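Ubiquitin-activating enzyme E1-like (Saccharomyces cerevisiae, PDB 3ONH) forms, with AOS1, the heterodimeric E1 that activates SMT3 (SUMO) at the expense of ATP, this chain being the ubiquitin-fold domain of its UBA2 subunit. Local coordinates at residues K4-I10 / K87-L93; L17-S23 / L58-S64; L28-Y33 / L106-V111; L41-S45 / G71-L75. Numbering follows the deposited sequence.

Contact 1. Residues K4-I10 / K87-L93; sequences KVCRGVI and KAIELFL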
loop_
_atom_site.group_PDB
_atom_site.type_symbol
_atom_site.label_atom_id
_atom_site.label_comp_id
_atom_site.label_asym_id
_atom_site.label_seq_id
_atom_site.Cartn_x
_atom_site.Cartn_y
_atom_site.Cartn_z
ATOM N N LYS A 4 -14.892 -8.402 -5.269
ATOM C CA LYS A 4 -13.526 -8.676 -5.673
ATOM C C LYS A 4 -12.622 -7.486 -5.371
ATOM O O LYS A 4 -13.032 -6.516 -4.735
ATOM C CB LYS A 4 -13.459 -9.019 -7.160
ATOM C CG LYS A 4 -13.536 -7.814 -8.077
ATOM C CD LYS A 4 -13.271 -8.200 -9.518
ATOM C CE LYS A 4 -14.491 -8.864 -10.121
ATOM N NZ LYS A 4 -15.699 -8.011 -9.944
ATOM N N VAL A 5 -11.383 -7.569 -5.838
ATOM C CA VAL A 5 -10.379 -6.581 -5.501
ATOM C C VAL A 5 -9.451 -6.383 -6.694
ATOM O O VAL A 5 -9.262 -7.290 -7.502
ATOM C CB VAL A 5 -9.559 -7.052 -4.292
ATOM C CG1 VAL A 5 -8.578 -8.132 -4.708
ATOM C CG2 VAL A 5 -8.851 -5.892 -3.646
ATOM N N CYS A 6 -8.890 -5.187 -6.821
ATOM C CA CYS A 6 -7.878 -4.963 -7.837
ATOM C C CYS A 6 -6.566 -5.570 -7.355
ATOM O O CYS A 6 -6.347 -5.723 -6.152
ATOM C CB CYS A 6 -7.732 -3.476 -8.144
ATOM S SG CYS A 6 -9.264 -2.760 -8.698
ATOM N N ARG A 7 -5.711 -5.947 -8.294
ATOM C CA ARG A 7 -4.457 -6.585 -7.935
ATOM C C ARG A 7 -3.308 -6.060 -8.776
ATOM O O ARG A 7 -3.476 -5.756 -9.954
ATOM C CB ARG A 7 -4.570 -8.104 -8.077
ATOM C CG ARG A 7 -5.606 -8.729 -7.156
ATOM C CD ARG A 7 -5.840 -10.197 -7.479
ATOM N NE ARG A 7 -6.893 -10.773 -6.648
ATOM C CZ ARG A 7 -6.741 -11.063 -5.362
ATOM N NH1 ARG A 7 -5.582 -10.833 -4.761
ATOM N NH2 ARG A 7 -7.746 -11.586 -4.676
ATOM N N GLY A 8 -2.145 -5.954 -8.154
ATOM C CA GLY A 8 -0.937 -5.559 -8.853
ATOM C C GLY A 8 0.310 -5.954 -8.088
ATOM O O GLY A 8 0.222 -6.370 -6.933
ATOM N N VAL A 9 1.464 -5.832 -8.737
ATOM C CA VAL A 9 2.748 -6.060 -8.099
ATOM C C VAL A 9 3.508 -4.747 -7.959
ATOM O O VAL A 9 3.643 -3.992 -8.921
ATOM C CB VAL A 9 3.617 -7.051 -8.909
ATOM C CG1 VAL A 9 5.033 -7.116 -8.347
ATOM C CG2 VAL A 9 2.989 -8.426 -8.921
ATOM N N ILE A 10 3.990 -4.478 -6.752
ATOM C CA ILE A 10 4.925 -3.384 -6.530
ATOM C C ILE A 10 6.343 -3.911 -6.666
ATOM O O ILE A 10 6.722 -4.859 -5.983
ATOM C CB ILE A 10 4.748 -2.768 -5.130
ATOM C CG1 ILE A 10 3.371 -2.123 -5.003
ATOM C CG2 ILE A 10 5.819 -1.742 -4.864
ATOM C CD1 ILE A 10 3.078 -1.574 -3.619
ATOM N N LYS A 87 -12.450 1.209 -5.460
ATOM C CA LYS A 87 -12.268 -0.225 -5.281
ATOM C C LYS A 87 -10.945 -0.536 -4.583
ATOM O O LYS A 87 -9.923 0.056 -4.897
ATOM C CB LYS A 87 -12.328 -0.931 -6.633
ATOM C CG LYS A 87 -12.324 -2.447 -6.550
ATOM C CD LYS A 87 -12.686 -3.047 -7.899
ATOM C CE LYS A 87 -12.563 -4.557 -7.908
ATOM N NZ LYS A 87 -12.722 -5.081 -9.287
ATOM N N ALA A 88 -10.973 -1.469 -3.637
ATOM C CA ALA A 88 -9.774 -1.823 -2.884
ATOM C C ALA A 88 -8.757 -2.480 -3.798
ATOM O O ALA A 88 -9.113 -3.034 -4.831
ATOM C CB ALA A 88 -10.123 -2.750 -1.720
ATOM N N ILE A 89 -7.486 -2.416 -3.421
ATOM C CA ILE A 89 -6.452 -3.032 -4.224
ATOM C C ILE A 89 -5.525 -3.861 -3.342
ATOM O O ILE A 89 -5.177 -3.452 -2.241
ATOM C CB ILE A 89 -5.667 -1.970 -5.004
ATOM C CG1 ILE A 89 -4.636 -2.627 -5.921
ATOM C CG2 ILE A 89 -4.989 -0.997 -4.051
ATOM C CD1 ILE A 89 -3.893 -1.650 -6.809
ATOM N N GLU A 90 -5.160 -5.044 -3.825
ATOM C CA GLU A 90 -4.199 -5.892 -3.143
ATOM C C GLU A 90 -2.890 -5.797 -3.881
ATOM O O GLU A 90 -2.798 -6.189 -5.043
ATOM C CB GLU A 90 -4.658 -7.348 -3.115
ATOM C CG GLU A 90 -5.663 -7.667 -2.020
ATOM C CD GLU A 90 -5.668 -9.145 -1.641
ATOM O OE1 GLU A 90 -4.678 -9.838 -1.951
ATOM O OE2 GLU A 90 -6.655 -9.614 -1.034
ATOM N N LEU A 91 -1.880 -5.268 -3.206
ATOM C CA LEU A 91 -0.569 -5.088 -3.807
ATOM C C LEU A 91 0.461 -6.067 -3.245
ATOM O O LEU A 91 0.716 -6.106 -2.039
ATOM C CB LEU A 91 -0.090 -3.643 -3.631
ATOM C CG LEU A 91 -0.911 -2.579 -4.363
ATOM C CD1 LEU A 91 -0.625 -1.211 -3.821
ATOM C CD2 LEU A 91 -0.631 -2.633 -5.845
ATOM N N PHE A 92 1.048 -6.846 -4.146
ATOM C CA PHE A 92 2.092 -7.796 -3.817
ATOM C C PHE A 92 3.437 -7.078 -3.823
ATOM O O PHE A 92 3.778 -6.423 -4.800
ATOM C CB PHE A 92 2.097 -8.915 -4.865
ATOM C CG PHE A 92 3.069 -10.026 -4.574
ATOM C CD1 PHE A 92 2.638 -11.197 -3.971
ATOM C CD2 PHE A 92 4.408 -9.912 -4.918
ATOM C CE1 PHE A 92 3.523 -12.225 -3.703
ATOM C CE2 PHE A 92 5.301 -10.939 -4.647
ATOM C CZ PHE A 92 4.852 -12.096 -4.041
ATOM N N LEU A 93 4.194 -7.197 -2.736
ATOM C CA LEU A 93 5.516 -6.589 -2.655
ATOM C C LEU A 93 6.580 -7.511 -3.229
ATOM O O LEU A 93 6.920 -8.541 -2.640
ATOM C CB LEU A 93 5.883 -6.229 -1.209
ATOM C CG LEU A 93 4.909 -5.352 -0.427
ATOM C CD1 LEU A 93 5.528 -4.911 0.893
ATOM C CD2 LEU A 93 4.529 -4.142 -1.260
HETATM O O HOH W 1 -7.193 -12.591 -1.843
#
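Strands 6-10 and 89-93 run parallel, their axes 4.5 Å apart at closest approach and inclined by 18°, in the mixed sheet of this ubiquitin-fold domain. The ladder shows how a parallel pair is stitched: each of two residues on one strand bonds to two on the other. Cys-6 N donates to Ala-88 O (2.9 Å) while Glu-90 N reaches Cys-6 O (2.7 Å); Gly-8 N then meets Glu-90 O (3.2 Å), Phe-92 N meets Gly-8 O (2.9 Å) and Ile-10 N meets Phe-92 O (2.8 Å). Cys-6, Ile-10, Ile-89, Leu-91 and Leu-93 share one face, on which Phe-25, Ile-29 and Tyr-33 of helix 22-33 pack; Ile-10 CD1 lies 3.7 Å from Leu-91 CD1 and 3.8 Å from Leu-93 CD2. Gly-8 leaves its place on that face without a side chain. Arg-7, Val-9, Glu-90 and Phe-92 occupy the other face. Just ahead of the strand, Val-5 CG2 sits 3.9 Å from Ala-88 CB. Arg-7 and Glu-90 form a salt bridge, NH1 to OE1 at 3.1 Å, with hydrogen-bond geometry that is weak, and a water completes the link, accepting from Arg-7 NH2 and donating to Glu-90 OE2, both at 3.1 Å.

Contact 2. Residues L17-S23 / L58-S64; sequences LNKMKLS and LNDRTLS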
loop_
_atom_site.group_PDB
_atom_site.type_symbol
_atom_site.label_atom_id
_atom_site.label_comp_id
_atom_site.label_asym_id
_atom_site.label_seq_id
_atom_site.Cartn_x
_atom_site.Cartn_y
_atom_site.Cartn_z
ATOM N N LEU A 17 12.717 -0.935 0.668
ATOM C CA LEU A 17 11.936 -1.436 1.780
ATOM C C LEU A 17 12.509 -0.874 3.074
ATOM O O LEU A 17 11.768 -0.540 3.997
ATOM C CB LEU A 17 11.969 -2.962 1.812
ATOM C CG LEU A 17 10.846 -3.638 2.603
ATOM C CD1 LEU A 17 9.549 -3.642 1.819
ATOM C CD2 LEU A 17 11.242 -5.053 2.965
ATOM N N ASN A 18 13.830 -0.758 3.128
ATOM C CA ASN A 18 14.520 -0.348 4.345
ATOM C C ASN A 18 14.512 1.149 4.612
ATOM O O ASN A 18 14.835 1.573 5.717
ATOM C CB ASN A 18 15.971 -0.841 4.343
ATOM C CG ASN A 18 16.080 -2.350 4.254
ATOM O OD1 ASN A 18 15.106 -3.071 4.460
ATOM N ND2 ASN A 18 17.276 -2.834 3.946
ATOM N N LYS A 19 14.162 1.955 3.616
ATOM C CA LYS A 19 14.211 3.406 3.791
ATOM C C LYS A 19 12.855 4.077 3.645
ATOM O O LYS A 19 12.637 5.164 4.172
ATOM C CB LYS A 19 15.183 4.040 2.802
ATOM C CG LYS A 19 14.709 3.991 1.363
ATOM C CD LYS A 19 15.708 4.662 0.438
ATOM C CE LYS A 19 17.111 4.163 0.733
ATOM N NZ LYS A 19 18.169 4.782 -0.132
ATOM N N MET A 20 11.950 3.424 2.923
ATOM C CA MET A 20 10.643 3.979 2.626
ATOM C C MET A 20 9.812 4.087 3.897
ATOM O O MET A 20 9.590 3.091 4.585
ATOM C CB MET A 20 9.928 3.080 1.620
ATOM C CG MET A 20 9.506 3.762 0.332
ATOM S SD MET A 20 8.206 4.973 0.594
ATOM C CE MET A 20 7.551 5.137 -1.064
ATOM N N LYS A 21 9.362 5.295 4.218
ATOM C CA LYS A 21 8.548 5.506 5.408
ATOM C C LYS A 21 7.109 5.167 5.098
ATOM O O LYS A 21 6.661 5.314 3.962
ATOM C CB LYS A 21 8.665 6.944 5.917
ATOM C CG LYS A 21 9.906 7.204 6.751
ATOM C CD LYS A 21 10.339 8.658 6.648
ATOM C CE LYS A 21 9.163 9.614 6.834
ATOM N NZ LYS A 21 9.588 11.044 6.775
ATOM N N LEU A 22 6.397 4.694 6.114
ATOM C CA LEU A 22 5.016 4.278 5.963
ATOM C C LEU A 22 4.148 5.443 5.505
ATOM O O LEU A 22 3.322 5.302 4.601
ATOM C CB LEU A 22 4.503 3.722 7.288
ATOM C CG LEU A 22 3.065 3.228 7.298
ATOM C CD1 LEU A 22 2.869 2.195 6.204
ATOM C CD2 LEU A 22 2.723 2.649 8.653
ATOM N N SER A 23 4.346 6.596 6.131
ATOM C CA SER A 23 3.584 7.785 5.777
ATOM C C SER A 23 3.723 8.094 4.294
ATOM O O SER A 23 2.749 8.448 3.632
ATOM C CB SER A 23 4.041 8.984 6.613
ATOM O OG SER A 23 5.446 9.151 6.547
ATOM N N LEU A 58 2.319 4.338 13.340
ATOM C CA LEU A 58 3.538 3.803 12.733
ATOM C C LEU A 58 3.956 4.653 11.535
ATOM O O LEU A 58 4.669 4.198 10.644
ATOM C CB LEU A 58 3.315 2.359 12.311
ATOM C CG LEU A 58 2.969 1.373 13.429
ATOM C CD1 LEU A 58 2.417 0.099 12.811
ATOM C CD2 LEU A 58 4.192 1.089 14.280
ATOM N N ASN A 59 3.489 5.895 11.535
ATOM C CA ASN A 59 3.729 6.852 10.465
ATOM C C ASN A 59 5.199 6.976 10.092
ATOM O O ASN A 59 5.550 7.059 8.913
ATOM C CB ASN A 59 3.223 8.222 10.917
ATOM C CG ASN A 59 2.701 9.055 9.780
ATOM O OD1 ASN A 59 1.878 8.600 8.985
ATOM N ND2 ASN A 59 3.164 10.297 9.699
ATOM N N ASP A 60 6.054 6.990 11.108
ATOM C CA ASP A 60 7.462 7.314 10.931
ATOM C C ASP A 60 8.370 6.085 10.800
ATOM O O ASP A 60 9.584 6.218 10.680
ATOM C CB ASP A 60 7.938 8.200 12.082
ATOM C CG ASP A 60 8.912 9.265 11.628
ATOM O OD1 ASP A 60 8.671 9.855 10.552
ATOM O OD2 ASP A 60 9.913 9.509 12.338
ATOM N N ARG A 61 7.774 4.898 10.819
ATOM C CA ARG A 61 8.511 3.647 10.680
ATOM C C ARG A 61 8.692 3.324 9.203
ATOM O O ARG A 61 7.840 3.670 8.391
ATOM C CB ARG A 61 7.705 2.529 11.340
ATOM C CG ARG A 61 8.477 1.636 12.288
ATOM C CD ARG A 61 8.669 2.288 13.639
ATOM N NE ARG A 61 9.896 3.063 13.681
ATOM C CZ ARG A 61 11.083 2.552 13.988
ATOM N NH1 ARG A 61 11.195 1.264 14.284
ATOM N NH2 ARG A 61 12.158 3.325 13.998
ATOM N N THR A 62 9.790 2.661 8.844
ATOM C CA THR A 62 9.970 2.217 7.461
ATOM C C THR A 62 9.251 0.897 7.249
ATOM O O THR A 62 8.786 0.282 8.207
ATOM C CB THR A 62 11.435 2.013 7.103
ATOM O OG1 THR A 62 11.960 0.927 7.878
ATOM C CG2 THR A 62 12.221 3.276 7.375
ATOM N N LEU A 63 9.177 0.456 5.999
ATOM C CA LEU A 63 8.363 -0.707 5.660
ATOM C C LEU A 63 8.912 -1.995 6.272
ATOM O O LEU A 63 8.158 -2.867 6.694
ATOM C CB LEU A 63 8.242 -0.858 4.144
ATOM C CG LEU A 63 7.590 0.297 3.398
ATOM C CD1 LEU A 63 7.317 -0.113 1.959
ATOM C CD2 LEU A 63 6.314 0.680 4.093
ATOM N N SER A 64 10.230 -2.116 6.312
ATOM C CA SER A 64 10.856 -3.265 6.948
ATOM C C SER A 64 10.769 -3.173 8.470
ATOM O O SER A 64 10.792 -4.181 9.160
ATOM C CB SER A 64 12.307 -3.390 6.505
ATOM O OG SER A 64 13.034 -2.224 6.842
HETATM O O HOH W 2 14.720 0.487 8.119
HETATM O O HOH W 3 6.459 10.230 8.489
#
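Three leucines have the most surface buried here: Leu-63 from the loop, and Leu-22 and Leu-17 from the two short helical ends it faces. Leu-63 points into the gap between those ends, its CB 3.9 Å from Leu-17 CD1 and its CG 4.0 Å from Met-20 CB, and it continues inward onto Phe-25 and Leu-68. Leu-22 closes the far side of the same apolar patch, with CD2 3.7 Å from Leu-58 CB and CD1 4.3 Å from Leu-63 CD2. Backbone bonds hold these side chains in place. At the Leu-17 end, Ser-64 N donates to Leu-17 O (3.2 Å), and Leu-63 N makes a weak bond to Met-20 O (3.0 Å). At the other end, the amides that begin helix 22-33 find acceptors in the loop: Leu-22 N bonds to Arg-61 O (2.9 Å) and Ser-23 N to Asn-59 O (3.1 Å). A type I turn from Leu-58 to Arg-61, closed by Arg-61 N to Leu-58 O at 3.2 Å, helps present both carbonyls. One water links Asn-18 O (2.6 Å) with Thr-62 OG1 (2.8 Å). With Lys-21 as N-cap residue, this is a clear case of helix N-terminal amides, which lack carbonyl partners within their own helix, being satisfied by a distant loop, here the long one between strands 48-52 and 73-78 of the ubiquitin fold.

Contact 3. Residues L28-Y33 / L106-V111; sequences LIREKY and LPDVEV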
loop_
_atom_site.group_PDB
_atom_site.type_symbol
_atom_site.label_atom_id
_atom_site.label_comp_id
_atom_site.label_asym_id
_atom_site.label_seq_id
_atom_site.Cartn_x
_atom_site.Cartn_y
_atom_site.Cartn_z
ATOM N N LEU A 28 1.734 7.845 -1.506
ATOM C CA LEU A 28 2.062 7.310 -2.824
ATOM C C LEU A 28 0.916 6.496 -3.405
ATOM O O LEU A 28 0.512 6.689 -4.547
ATOM C CB LEU A 28 3.283 6.405 -2.704
ATOM C CG LEU A 28 4.281 6.316 -3.858
ATOM C CD1 LEU A 28 5.160 5.095 -3.662
ATOM C CD2 LEU A 28 3.581 6.253 -5.199
ATOM N N ILE A 29 0.406 5.559 -2.620
ATOM C CA ILE A 29 -0.640 4.676 -3.110
ATOM C C ILE A 29 -1.957 5.426 -3.262
ATOM O O ILE A 29 -2.684 5.249 -4.239
ATOM C CB ILE A 29 -0.810 3.468 -2.188
ATOM C CG1 ILE A 29 0.497 2.671 -2.144
ATOM C CG2 ILE A 29 -1.958 2.605 -2.666
ATOM C CD1 ILE A 29 0.499 1.549 -1.146
ATOM N N ARG A 30 -2.260 6.279 -2.296
ATOM C CA ARG A 30 -3.482 7.061 -2.352
ATOM C C ARG A 30 -3.531 7.925 -3.607
ATOM O O ARG A 30 -4.515 7.912 -4.334
ATOM C CB ARG A 30 -3.621 7.942 -1.115
ATOM C CG ARG A 30 -4.884 8.787 -1.104
ATOM C CD ARG A 30 -4.778 9.923 -0.105
ATOM N NE ARG A 30 -4.886 9.471 1.278
ATOM C CZ ARG A 30 -3.971 9.698 2.217
ATOM N NH1 ARG A 30 -2.860 10.363 1.922
ATOM N NH2 ARG A 30 -4.164 9.252 3.453
ATOM N N GLU A 31 -2.472 8.682 -3.864
ATOM C CA GLU A 31 -2.480 9.593 -5.008
ATOM C C GLU A 31 -2.449 8.850 -6.345
ATOM O O GLU A 31 -3.152 9.216 -7.283
ATOM C CB GLU A 31 -1.321 10.585 -4.919
ATOM C CG GLU A 31 -1.294 11.386 -3.618
ATOM C CD GLU A 31 -2.022 12.724 -3.723
ATOM O OE1 GLU A 31 -2.108 13.439 -2.698
ATOM O OE2 GLU A 31 -2.498 13.066 -4.831
ATOM N N LYS A 32 -1.642 7.800 -6.421
ATOM C CA LYS A 32 -1.493 7.034 -7.655
ATOM C C LYS A 32 -2.814 6.449 -8.148
ATOM O O LYS A 32 -3.094 6.488 -9.347
ATOM C CB LYS A 32 -0.433 5.939 -7.484
ATOM C CG LYS A 32 -0.377 4.909 -8.603
ATOM C CD LYS A 32 0.374 5.409 -9.822
ATOM C CE LYS A 32 0.556 4.294 -10.851
ATOM N NZ LYS A 32 1.333 4.732 -12.036
ATOM N N TYR A 33 -3.630 5.924 -7.235
ATOM C CA TYR A 33 -4.874 5.260 -7.635
ATOM C C TYR A 33 -6.141 6.035 -7.269
ATOM O O TYR A 33 -7.246 5.529 -7.434
ATOM C CB TYR A 33 -4.944 3.834 -7.074
ATOM C CG TYR A 33 -3.728 3.004 -7.387
ATOM C CD1 TYR A 33 -3.513 2.505 -8.664
ATOM C CD2 TYR A 33 -2.789 2.721 -6.407
ATOM C CE1 TYR A 33 -2.389 1.753 -8.952
ATOM C CE2 TYR A 33 -1.673 1.964 -6.687
ATOM C CZ TYR A 33 -1.477 1.484 -7.958
ATOM O OH TYR A 33 -0.358 0.738 -8.233
ATOM N N LEU A 106 5.198 1.346 -8.597
ATOM C CA LEU A 106 3.821 0.907 -8.419
ATOM C C LEU A 106 3.203 0.487 -9.747
ATOM O O LEU A 106 3.417 1.122 -10.773
ATOM C CB LEU A 106 2.962 2.000 -7.773
ATOM C CG LEU A 106 3.250 2.393 -6.320
ATOM C CD1 LEU A 106 2.045 3.073 -5.695
ATOM C CD2 LEU A 106 3.628 1.191 -5.504
ATOM N N PRO A 107 2.412 -0.587 -9.724
ATOM C CA PRO A 107 1.790 -1.090 -10.950
ATOM C C PRO A 107 0.741 -0.138 -11.525
ATOM O O PRO A 107 -0.029 0.485 -10.785
ATOM C CB PRO A 107 1.119 -2.383 -10.484
ATOM C CG PRO A 107 0.876 -2.173 -9.027
ATOM C CD PRO A 107 2.086 -1.421 -8.557
ATOM N N ASP A 108 0.708 -0.034 -12.846
ATOM C CA ASP A 108 -0.368 0.695 -13.502
ATOM C C ASP A 108 -1.596 -0.193 -13.618
ATOM O O ASP A 108 -1.696 -1.024 -14.518
ATOM C CB ASP A 108 0.080 1.249 -14.850
ATOM C CG ASP A 108 0.921 2.505 -14.697
ATOM O OD1 ASP A 108 0.342 3.610 -14.740
ATOM O OD2 ASP A 108 2.151 2.389 -14.503
ATOM N N VAL A 109 -2.510 -0.016 -12.665
ATOM C CA VAL A 109 -3.722 -0.818 -12.554
ATOM C C VAL A 109 -4.952 0.079 -12.655
ATOM O O VAL A 109 -4.906 1.254 -12.293
ATOM C CB VAL A 109 -3.781 -1.548 -11.195
ATOM C CG1 VAL A 109 -5.091 -2.305 -11.053
ATOM C CG2 VAL A 109 -2.598 -2.474 -11.031
ATOM N N GLU A 110 -6.052 -0.481 -13.146
ATOM C CA GLU A 110 -7.310 0.248 -13.235
ATOM C C GLU A 110 -8.117 0.041 -11.965
ATOM O O GLU A 110 -8.544 -1.078 -11.678
ATOM C CB GLU A 110 -8.118 -0.239 -14.434
ATOM C CG GLU A 110 -9.208 0.715 -14.876
ATOM C CD GLU A 110 -9.746 0.369 -16.256
ATOM O OE1 GLU A 110 -10.504 -0.623 -16.366
ATOM O OE2 GLU A 110 -9.404 1.083 -17.227
ATOM N N VAL A 111 -8.309 1.119 -11.204
ATOM C CA VAL A 111 -9.054 1.062 -9.953
ATOM C C VAL A 111 -10.260 1.961 -10.046
ATOM O O VAL A 111 -10.153 3.174 -9.903
ATOM C CB VAL A 111 -8.209 1.499 -8.749
ATOM C CG1 VAL A 111 -9.006 1.338 -7.482
ATOM C CG2 VAL A 111 -6.937 0.680 -8.672
#
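This is a helix-to-loop contact, in which the irregular segment 106-111 wraps the last turns of helix 22-33, the helix that packs on the sheet of the ubiquitin fold. Tyr-33 and Leu-106 supply more than half of the buried surface. Leu-106 CD1 lies 3.6 Å from Leu-28 CD2, 3.9 Å from Ile-29 CG1 and 4.0 Å from Tyr-33 CE2, so a single methyl touches successive turns of the helix. The tyrosine carries the contact further along the loop: Tyr-33 CE1 stands 4.2 Å from Val-109 CB and Tyr-33 CD1 3.9 Å from Val-111 CG2, while Tyr-33 OH donates a short hydrogen bond to Pro-107 O (2.6 Å), which lies near the plane of the ring. On the exposed flank, Lys-32 NZ forms a salt bridge with Asp-108 OD1 at 3.1 Å. Here, then, a buried tyrosine spends its hydroxyl on a loop carbonyl. On the sheet side, Ile-29, Tyr-33 and Pro-107 meet Leu-91 of strand 84-95, and Leu-106 and Pro-107 rest on Ile-10 of strand 6-12.

Contact 4. Residues L41-S45 / G71-L75; sequences LLDAS and GSIIL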
loop_
_atom_site.group_PDB
_atom_site.type_symbol
_atom_site.label_atom_id
_atom_site.label_comp_id
_atom_site.label_asym_id
_atom_site.label_seq_id
_atom_site.Cartn_x
_atom_site.Cartn_y
_atom_site.Cartn_z
ATOM N N LEU A 41 -4.816 0.586 5.448
ATOM C CA LEU A 41 -3.718 -0.224 4.925
ATOM C C LEU A 41 -3.482 -1.414 5.844
ATOM O O LEU A 41 -3.073 -1.262 6.992
ATOM C CB LEU A 41 -2.441 0.604 4.788
ATOM C CG LEU A 41 -1.318 0.010 3.929
ATOM C CD1 LEU A 41 -0.322 1.084 3.533
ATOM C CD2 LEU A 41 -0.605 -1.129 4.638
ATOM N N LEU A 42 -3.741 -2.600 5.317
ATOM C CA LEU A 42 -3.643 -3.829 6.080
ATOM C C LEU A 42 -2.609 -4.764 5.449
ATOM O O LEU A 42 -2.488 -4.829 4.230
ATOM C CB LEU A 42 -5.012 -4.505 6.099
ATOM C CG LEU A 42 -5.144 -5.882 6.739
ATOM C CD1 LEU A 42 -5.419 -5.754 8.219
ATOM C CD2 LEU A 42 -6.265 -6.648 6.066
ATOM N N ASP A 43 -1.849 -5.471 6.276
ATOM C CA ASP A 43 -1.092 -6.609 5.774
ATOM C C ASP A 43 -2.104 -7.735 5.557
ATOM O O ASP A 43 -2.631 -8.298 6.514
ATOM C CB ASP A 43 0.014 -7.025 6.760
ATOM C CG ASP A 43 0.958 -8.080 6.182
ATOM O OD1 ASP A 43 0.565 -8.761 5.218
ATOM O OD2 ASP A 43 2.097 -8.235 6.686
ATOM N N ALA A 44 -2.416 -8.038 4.302
ATOM C CA ALA A 44 -3.385 -9.092 4.021
ATOM C C ALA A 44 -2.784 -10.479 4.277
ATOM O O ALA A 44 -3.511 -11.437 4.535
ATOM C CB ALA A 44 -3.929 -8.975 2.599
ATOM N N SER A 45 -1.458 -10.583 4.211
ATOM C CA SER A 45 -0.780 -11.831 4.554
ATOM C C SER A 45 -1.262 -12.288 5.920
ATOM O O SER A 45 -1.894 -13.335 6.043
ATOM C CB SER A 45 0.741 -11.648 4.592
ATOM O OG SER A 45 1.225 -11.033 3.412
ATOM N N GLY A 71 7.030 -10.662 -0.798
ATOM C CA GLY A 71 5.929 -11.604 -0.776
ATOM C C GLY A 71 4.782 -11.165 0.103
ATOM O O GLY A 71 3.733 -11.803 0.131
ATOM N N SER A 72 4.984 -10.078 0.841
ATOM C CA SER A 72 3.907 -9.505 1.630
ATOM C C SER A 72 2.840 -9.013 0.681
ATOM O O SER A 72 3.138 -8.546 -0.413
ATOM C CB SER A 72 4.396 -8.336 2.485
ATOM O OG SER A 72 5.163 -8.779 3.583
ATOM N N ILE A 73 1.591 -9.130 1.104
ATOM C CA ILE A 73 0.480 -8.606 0.341
ATOM C C ILE A 73 -0.213 -7.529 1.167
ATOM O O ILE A 73 -0.603 -7.762 2.313
ATOM C CB ILE A 73 -0.495 -9.722 -0.042
ATOM C CG1 ILE A 73 0.133 -10.600 -1.123
ATOM C CG2 ILE A 73 -1.809 -9.138 -0.527
ATOM C CD1 ILE A 73 -0.828 -11.560 -1.779
ATOM N N ILE A 74 -0.340 -6.341 0.590
ATOM C CA ILE A 74 -0.977 -5.229 1.274
ATOM C C ILE A 74 -2.350 -4.979 0.686
ATOM O O ILE A 74 -2.517 -4.996 -0.528
ATOM C CB ILE A 74 -0.136 -3.948 1.148
ATOM C CG1 ILE A 74 1.214 -4.149 1.823
ATOM C CG2 ILE A 74 -0.857 -2.779 1.772
ATOM C CD1 ILE A 74 1.103 -4.777 3.174
ATOM N N LEU A 75 -3.340 -4.767 1.549
ATOM C CA LEU A 75 -4.681 -4.418 1.104
ATOM C C LEU A 75 -4.972 -2.961 1.442
ATOM O O LEU A 75 -4.956 -2.570 2.604
ATOM C CB LEU A 75 -5.729 -5.323 1.751
ATOM C CG LEU A 75 -7.170 -5.008 1.370
ATOM C CD1 LEU A 75 -7.451 -5.430 -0.063
ATOM C CD2 LEU A 75 -8.121 -5.696 2.318
HETATM O O HOH W 4 3.910 -9.865 5.749
#
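Leu-75 has the largest area covered by this contact; its CB lies 4.2 Å from Ala-44 CB, and its CD2 is 4.3 Å from CD2 of Leu-42, its antiparallel partner on the same face. Leu-42 and Leu-75 are a hydrogen-bonded pair, joined by Leu-42 N to Leu-75 O (3.0 Å) and Leu-75 N to Leu-42 O (2.8 Å); Asp-43 and Ile-74 follow as a non-hydrogen-bonded pair with CA atoms 4.7 Å apart. The short strands lie 4.7 Å apart at closest approach, at 148° between their directions. Leu-41 CD2 closes to 3.3 Å from Ile-74 CG2. Past the strand, Ala-44 N still reaches Ile-73 O (2.7 Å), and then a side chain takes over from the backbone: Ser-45 OG accepts from Ile-73 N at 3.0 Å. Asp-43 OD1 steadies this serine through weak bonds from Ser-45 N (2.9 Å) and Ser-45 OG (3.0 Å). Asp-43 OD2 forms a salt bridge with Arg-48. A water lies 2.6 Å from Asp-43 OD2 and 2.7 Å from Ser-72 OG, itself hydrogen-bonded to Gly-69 N. In the antiparallel part of this ubiquitin-fold sheet, strand 39-43 thus sits between strand 48-52, where Leu-41 meets Leu-50 and Phe-51, and strand 73-78, whose Ile-74 continues the bonding to Leu-91 of strand 84-95.

How the contacts relate
From the N terminus, contact 1 joins the first strand to strand 84-95, enclosing 76 residues in a loop that contains all of contacts 2 and 4. Contact 2 starts near the end of the short helix that follows the first strand and closes 34 residues; contact 3 starts later, in helix 22-33, and closes 72. These two cross, and touch where Met-20 meets Leu-28. Contact 3 also crosses contact 1, because its second segment lies beyond strand 84-95, but it encloses contact 4, whose 25-residue loop crosses that of contact 2. Contacts 1 and 4 share one sheet, contact 3 joins the later part of helix 22-33 to the loop between strands 104-105 and 113-115, and contact 2 ties the helix start to the long loop.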